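Local coordinates for lipoprotein (Mycoplasma mycoides subsp. capri, PDB 7ADK) that probably acts as a peptidase of the PA clan, in the DUF31 family of mycoplasma proteins, at residues B[785-797]-B[802-814]. Numbering follows the deposited sequence.
Sequences LAVAFRSDGYDYK and DYKLGQYDLIYGG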
loop_
_atom_site.group_PDB
_atom_site.type_symbol
_atom_site.label_atom_id
_atom_site.label_comp_id
_atom_site.label_asym_id
_atom_site.label_seq_id
_atom_site.Cartn_x
_atom_site.Cartn_y
_atom_site.Cartn_z
ATOM N N LEU B 785 12.067 -8.804 -19.787
ATOM C CA LEU B 785 13.213 -9.466 -20.397
ATOM C C LEU B 785 14.388 -9.635 -19.437
ATOM O O LEU B 785 14.745 -8.700 -18.720
ATOM C CB LEU B 785 13.616 -8.670 -21.634
ATOM C CG LEU B 785 12.518 -8.620 -22.713
ATOM C CD1 LEU B 785 12.235 -7.186 -23.123
ATOM C CD2 LEU B 785 12.927 -9.413 -23.936
ATOM N N ALA B 786 15.013 -10.812 -19.447
ATOM C CA ALA B 786 16.165 -11.136 -18.608
ATOM C C ALA B 786 17.364 -11.708 -19.386
ATOM O O ALA B 786 17.207 -12.621 -20.188
ATOM C CB ALA B 786 15.709 -12.058 -17.476
ATOM N N VAL B 787 18.573 -11.213 -19.120
ATOM C CA VAL B 787 19.843 -11.650 -19.712
ATOM C C VAL B 787 20.266 -12.993 -19.148
ATOM O O VAL B 787 20.548 -13.070 -17.958
ATOM C CB VAL B 787 20.953 -10.624 -19.426
ATOM C CG1 VAL B 787 22.333 -11.075 -19.888
ATOM C CG2 VAL B 787 20.681 -9.300 -20.111
ATOM N N ALA B 788 20.400 -14.041 -19.956
ATOM C CA ALA B 788 21.058 -15.251 -19.479
ATOM C C ALA B 788 22.578 -15.030 -19.387
ATOM O O ALA B 788 23.213 -14.519 -20.311
ATOM C CB ALA B 788 20.677 -16.442 -20.348
ATOM N N PHE B 789 23.188 -15.444 -18.280
ATOM C CA PHE B 789 24.644 -15.362 -18.077
ATOM C C PHE B 789 25.449 -16.271 -19.015
ATOM O O PHE B 789 26.587 -15.972 -19.370
ATOM C CB PHE B 789 24.997 -15.789 -16.645
ATOM C CG PHE B 789 24.325 -15.036 -15.527
ATOM C CD1 PHE B 789 24.764 -13.753 -15.173
ATOM C CD2 PHE B 789 23.272 -15.628 -14.823
ATOM C CE1 PHE B 789 24.173 -13.091 -14.093
ATOM C CE2 PHE B 789 22.659 -14.945 -13.767
ATOM C CZ PHE B 789 23.131 -13.691 -13.382
ATOM N N ARG B 790 24.862 -17.415 -19.355
ATOM C CA ARG B 790 25.467 -18.500 -20.110
ATOM C C ARG B 790 24.605 -18.817 -21.317
ATOM O O ARG B 790 23.384 -18.831 -21.227
ATOM C CB ARG B 790 25.647 -19.695 -19.178
ATOM C CG ARG B 790 26.491 -20.796 -19.791
ATOM C CD ARG B 790 26.703 -21.931 -18.817
ATOM N NE ARG B 790 27.365 -23.074 -19.442
ATOM C CZ ARG B 790 28.654 -23.289 -19.551
ATOM N NH1 ARG B 790 29.551 -22.460 -19.128
ATOM N NH2 ARG B 790 29.085 -24.380 -20.084
ATOM N N SER B 791 25.248 -19.088 -22.436
ATOM C CA SER B 791 24.637 -19.570 -23.662
ATOM C C SER B 791 25.487 -20.695 -24.230
ATOM O O SER B 791 26.688 -20.557 -24.424
ATOM C CB SER B 791 24.461 -18.439 -24.668
ATOM O OG SER B 791 24.020 -18.899 -25.910
ATOM N N ASP B 792 24.832 -21.793 -24.558
ATOM C CA ASP B 792 25.361 -22.914 -25.328
ATOM C C ASP B 792 25.550 -22.585 -26.819
ATOM O O ASP B 792 26.125 -23.362 -27.580
ATOM C CB ASP B 792 24.342 -24.030 -25.153
ATOM C CG ASP B 792 24.769 -25.414 -25.618
ATOM O OD1 ASP B 792 23.866 -26.213 -25.960
ATOM O OD2 ASP B 792 25.974 -25.719 -25.562
ATOM N N GLY B 793 25.051 -21.422 -27.239
ATOM C CA GLY B 793 24.866 -21.038 -28.618
ATOM C C GLY B 793 23.676 -21.748 -29.237
ATOM O O GLY B 793 23.063 -22.626 -28.645
ATOM N N TYR B 794 23.347 -21.347 -30.455
ATOM C CA TYR B 794 22.321 -21.950 -31.289
ATOM C C TYR B 794 22.694 -21.715 -32.746
ATOM O O TYR B 794 23.225 -20.647 -33.077
ATOM C CB TYR B 794 20.943 -21.366 -30.975
ATOM C CG TYR B 794 19.816 -22.203 -31.532
ATOM C CD1 TYR B 794 19.311 -23.271 -30.777
ATOM C CD2 TYR B 794 19.274 -21.924 -32.804
ATOM C CE1 TYR B 794 18.250 -24.045 -31.270
ATOM C CE2 TYR B 794 18.241 -22.722 -33.320
ATOM C CZ TYR B 794 17.719 -23.779 -32.549
ATOM O OH TYR B 794 16.735 -24.573 -33.032
ATOM N N ASP B 795 22.426 -22.683 -33.613
ATOM C CA ASP B 795 22.744 -22.616 -35.035
ATOM C C ASP B 795 21.453 -22.571 -35.858
ATOM O O ASP B 795 20.586 -23.430 -35.706
ATOM C CB ASP B 795 23.639 -23.811 -35.386
ATOM C CG ASP B 795 24.200 -23.791 -36.808
ATOM O OD1 ASP B 795 23.639 -23.120 -37.698
ATOM O OD2 ASP B 795 25.226 -24.458 -37.038
ATOM N N TYR B 796 21.333 -21.583 -36.737
ATOM C CA TYR B 796 20.176 -21.343 -37.594
ATOM C C TYR B 796 20.278 -21.941 -39.011
ATOM O O TYR B 796 19.463 -21.609 -39.868
ATOM C CB TYR B 796 19.918 -19.837 -37.640
ATOM C CG TYR B 796 19.671 -19.195 -36.293
ATOM C CD1 TYR B 796 18.444 -19.402 -35.644
ATOM C CD2 TYR B 796 20.635 -18.348 -35.716
ATOM C CE1 TYR B 796 18.161 -18.725 -34.450
ATOM C CE2 TYR B 796 20.357 -17.681 -34.511
ATOM C CZ TYR B 796 19.101 -17.839 -33.895
ATOM O OH TYR B 796 18.749 -17.122 -32.799
ATOM N N LYS B 797 21.272 -22.786 -39.305
ATOM C CA LYS B 797 21.401 -23.518 -40.582
ATOM C C LYS B 797 21.376 -22.580 -41.799
ATOM O O LYS B 797 20.708 -22.826 -42.795
ATOM C CB LYS B 797 20.389 -24.680 -40.653
ATOM C CG LYS B 797 20.665 -25.825 -39.664
ATOM C CD LYS B 797 20.110 -25.588 -38.261
ATOM C CE LYS B 797 20.462 -26.733 -37.308
ATOM N NZ LYS B 797 20.014 -26.429 -35.932
ATOM N N ASP B 802 25.293 -15.695 -42.247
ATOM C CA ASP B 802 26.443 -16.094 -41.412
ATOM C C ASP B 802 26.160 -15.982 -39.889
ATOM O O ASP B 802 27.025 -16.275 -39.060
ATOM C CB ASP B 802 27.674 -15.271 -41.825
ATOM C CG ASP B 802 29.006 -15.811 -41.288
ATOM O OD1 ASP B 802 29.177 -17.048 -41.200
ATOM O OD2 ASP B 802 29.918 -15.002 -41.006
ATOM N N TYR B 803 24.959 -15.560 -39.488
ATOM C CA TYR B 803 24.582 -15.322 -38.090
ATOM C C TYR B 803 24.307 -16.599 -37.277
ATOM O O TYR B 803 23.734 -17.575 -37.756
ATOM C CB TYR B 803 23.366 -14.409 -38.040
ATOM C CG TYR B 803 22.911 -14.062 -36.638
ATOM C CD1 TYR B 803 23.667 -13.160 -35.876
ATOM C CD2 TYR B 803 21.771 -14.688 -36.083
ATOM C CE1 TYR B 803 23.314 -12.911 -34.541
ATOM C CE2 TYR B 803 21.414 -14.425 -34.756
ATOM C CZ TYR B 803 22.200 -13.557 -33.975
ATOM O OH TYR B 803 21.897 -13.343 -32.676
ATOM N N LYS B 804 24.638 -16.537 -35.983
ATOM C CA LYS B 804 24.452 -17.564 -34.956
ATOM C C LYS B 804 24.217 -16.900 -33.594
ATOM O O LYS B 804 24.680 -15.789 -33.381
ATOM C CB LYS B 804 25.655 -18.518 -34.976
ATOM C CG LYS B 804 27.056 -17.872 -34.916
ATOM C CD LYS B 804 28.124 -18.805 -35.503
ATOM C CE LYS B 804 28.060 -18.851 -37.042
ATOM N NZ LYS B 804 28.742 -20.030 -37.614
ATOM N N LEU B 805 23.522 -17.565 -32.667
ATOM C CA LEU B 805 23.240 -16.989 -31.338
ATOM C C LEU B 805 24.529 -16.731 -30.535
ATOM O O LEU B 805 24.572 -15.823 -29.713
ATOM C CB LEU B 805 22.232 -17.873 -30.574
ATOM C CG LEU B 805 22.104 -17.617 -29.053
ATOM C CD1 LEU B 805 21.567 -16.236 -28.716
ATOM C CD2 LEU B 805 21.163 -18.622 -28.424
ATOM N N GLY B 806 25.595 -17.487 -30.780
ATOM C CA GLY B 806 26.868 -17.361 -30.080
ATOM C C GLY B 806 26.901 -18.098 -28.747
ATOM O O GLY B 806 26.014 -17.952 -27.907
ATOM N N GLN B 807 27.968 -18.860 -28.524
ATOM C CA GLN B 807 28.204 -19.599 -27.287
ATOM C C GLN B 807 29.165 -18.826 -26.380
ATOM O O GLN B 807 30.292 -18.513 -26.763
ATOM C CB GLN B 807 28.750 -20.979 -27.652
ATOM C CG GLN B 807 29.039 -21.846 -26.427
ATOM C CD GLN B 807 29.944 -22.995 -26.786
ATOM O OE1 GLN B 807 31.151 -22.890 -26.670
ATOM N NE2 GLN B 807 29.426 -24.095 -27.268
ATOM N N TYR B 808 28.728 -18.536 -25.162
ATOM C CA TYR B 808 29.439 -17.674 -24.237
ATOM C C TYR B 808 29.070 -17.964 -22.782
ATOM O O TYR B 808 27.973 -18.413 -22.477
ATOM C CB TYR B 808 29.181 -16.200 -24.608
ATOM C CG TYR B 808 27.787 -15.658 -24.361
ATOM C CD1 TYR B 808 26.835 -15.622 -25.391
ATOM C CD2 TYR B 808 27.461 -15.136 -23.099
ATOM C CE1 TYR B 808 25.555 -15.102 -25.151
ATOM C CE2 TYR B 808 26.181 -14.631 -22.852
ATOM C CZ TYR B 808 25.219 -14.625 -23.871
ATOM O OH TYR B 808 23.956 -14.200 -23.618
ATOM N N ASP B 809 29.970 -17.635 -21.868
ATOM C CA ASP B 809 29.679 -17.512 -20.446
ATOM C C ASP B 809 30.346 -16.238 -19.930
ATOM O O ASP B 809 31.565 -16.103 -20.010
ATOM C CB ASP B 809 30.139 -18.787 -19.739
ATOM C CG ASP B 809 29.754 -18.849 -18.263
ATOM O OD1 ASP B 809 29.717 -17.791 -17.601
ATOM O OD2 ASP B 809 29.515 -19.978 -17.784
ATOM N N LEU B 810 29.560 -15.274 -19.461
ATOM C CA LEU B 810 30.067 -13.975 -19.010
ATOM C C LEU B 810 30.399 -13.909 -17.508
ATOM O O LEU B 810 30.849 -12.875 -17.029
ATOM C CB LEU B 810 29.274 -12.797 -19.620
ATOM C CG LEU B 810 27.747 -12.822 -19.599
ATOM C CD1 LEU B 810 27.247 -12.730 -18.177
ATOM C CD2 LEU B 810 27.188 -11.680 -20.421
ATOM N N ILE B 811 30.329 -15.038 -16.797
ATOM C CA ILE B 811 30.875 -15.227 -15.445
ATOM C C ILE B 811 32.193 -16.023 -15.498
ATOM O O ILE B 811 33.178 -15.612 -14.895
ATOM C CB ILE B 811 29.822 -15.888 -14.530
ATOM C CG1 ILE B 811 28.517 -15.075 -14.442
ATOM C CG2 ILE B 811 30.364 -16.189 -13.132
ATOM C CD1 ILE B 811 28.599 -13.749 -13.716
ATOM N N TYR B 812 32.247 -17.133 -16.247
ATOM C CA TYR B 812 33.430 -18.013 -16.303
ATOM C C TYR B 812 34.325 -17.833 -17.539
ATOM O O TYR B 812 35.505 -18.179 -17.465
ATOM C CB TYR B 812 33.007 -19.478 -16.148
ATOM C CG TYR B 812 32.510 -19.857 -14.770
ATOM C CD1 TYR B 812 33.414 -20.321 -13.805
ATOM C CD2 TYR B 812 31.150 -19.733 -14.453
ATOM C CE1 TYR B 812 32.956 -20.673 -12.524
ATOM C CE2 TYR B 812 30.685 -20.093 -13.180
ATOM C CZ TYR B 812 31.587 -20.579 -12.215
ATOM O OH TYR B 812 31.153 -20.969 -10.996
ATOM N N GLY B 813 33.818 -17.276 -18.638
ATOM C CA GLY B 813 34.541 -17.140 -19.900
ATOM C C GLY B 813 34.702 -18.457 -20.666
ATOM O O GLY B 813 34.117 -19.481 -20.322
ATOM N N GLY B 814 35.522 -18.435 -21.711
ATOM C CA GLY B 814 35.985 -19.643 -22.404
ATOM C C GLY B 814 34.962 -20.325 -23.311
ATOM O O GLY B 814 35.128 -21.496 -23.644
#
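An irregular antiparallel beta hairpin joins the end of strand 783-792 to the short strand 807-809, at the edge of the chain's mixed sheet, where strand 783-792 also pairs with strands 737-747 and 769-778; beyond Phe789, where the strand is broken, the chain turns off to pair with its return arm. Ser791 and Tyr808 form the hydrogen-bonded pair: Ser791 N bonds to Tyr808 O (2.8 Å), and Tyr808 N returns one to Ser791 O (3.0 Å). Tyr808 has CG between its backbone N and carbonyl carbon (chi1 70°), which folds the ring back so that Ser791 CB sits over one face, a CH-pi contact 3.9 Å from the centroid. The phenol oxygen bonds to Leu745 N of strand 737-747. Ser791 OG donates to Gly806 O across the contact and accepts from Gly793 N, closing an ST turn. Farther out, Tyr796 and Tyr803 run side by side and meet rim to rim, their planes 17° apart, and both hydroxyls bond to Asp714 OD2. At the other end Leu810 N reaches Phe789 O (3.1 Å), while Phe789 CD1 touches Leu810 CD1 and Ile811 CG1. Asp809 OD1 accepts from Ile811 N (an Asx turn) and from Tyr812 N, together an Asx motif. Arg790 NH1, also bonded to Phe853 O, makes a salt bridge to the anti lone pair of Asp809 OD2 (2.8 Å), which lies in the guanidinium plane though the carboxylate is turned 75° to it.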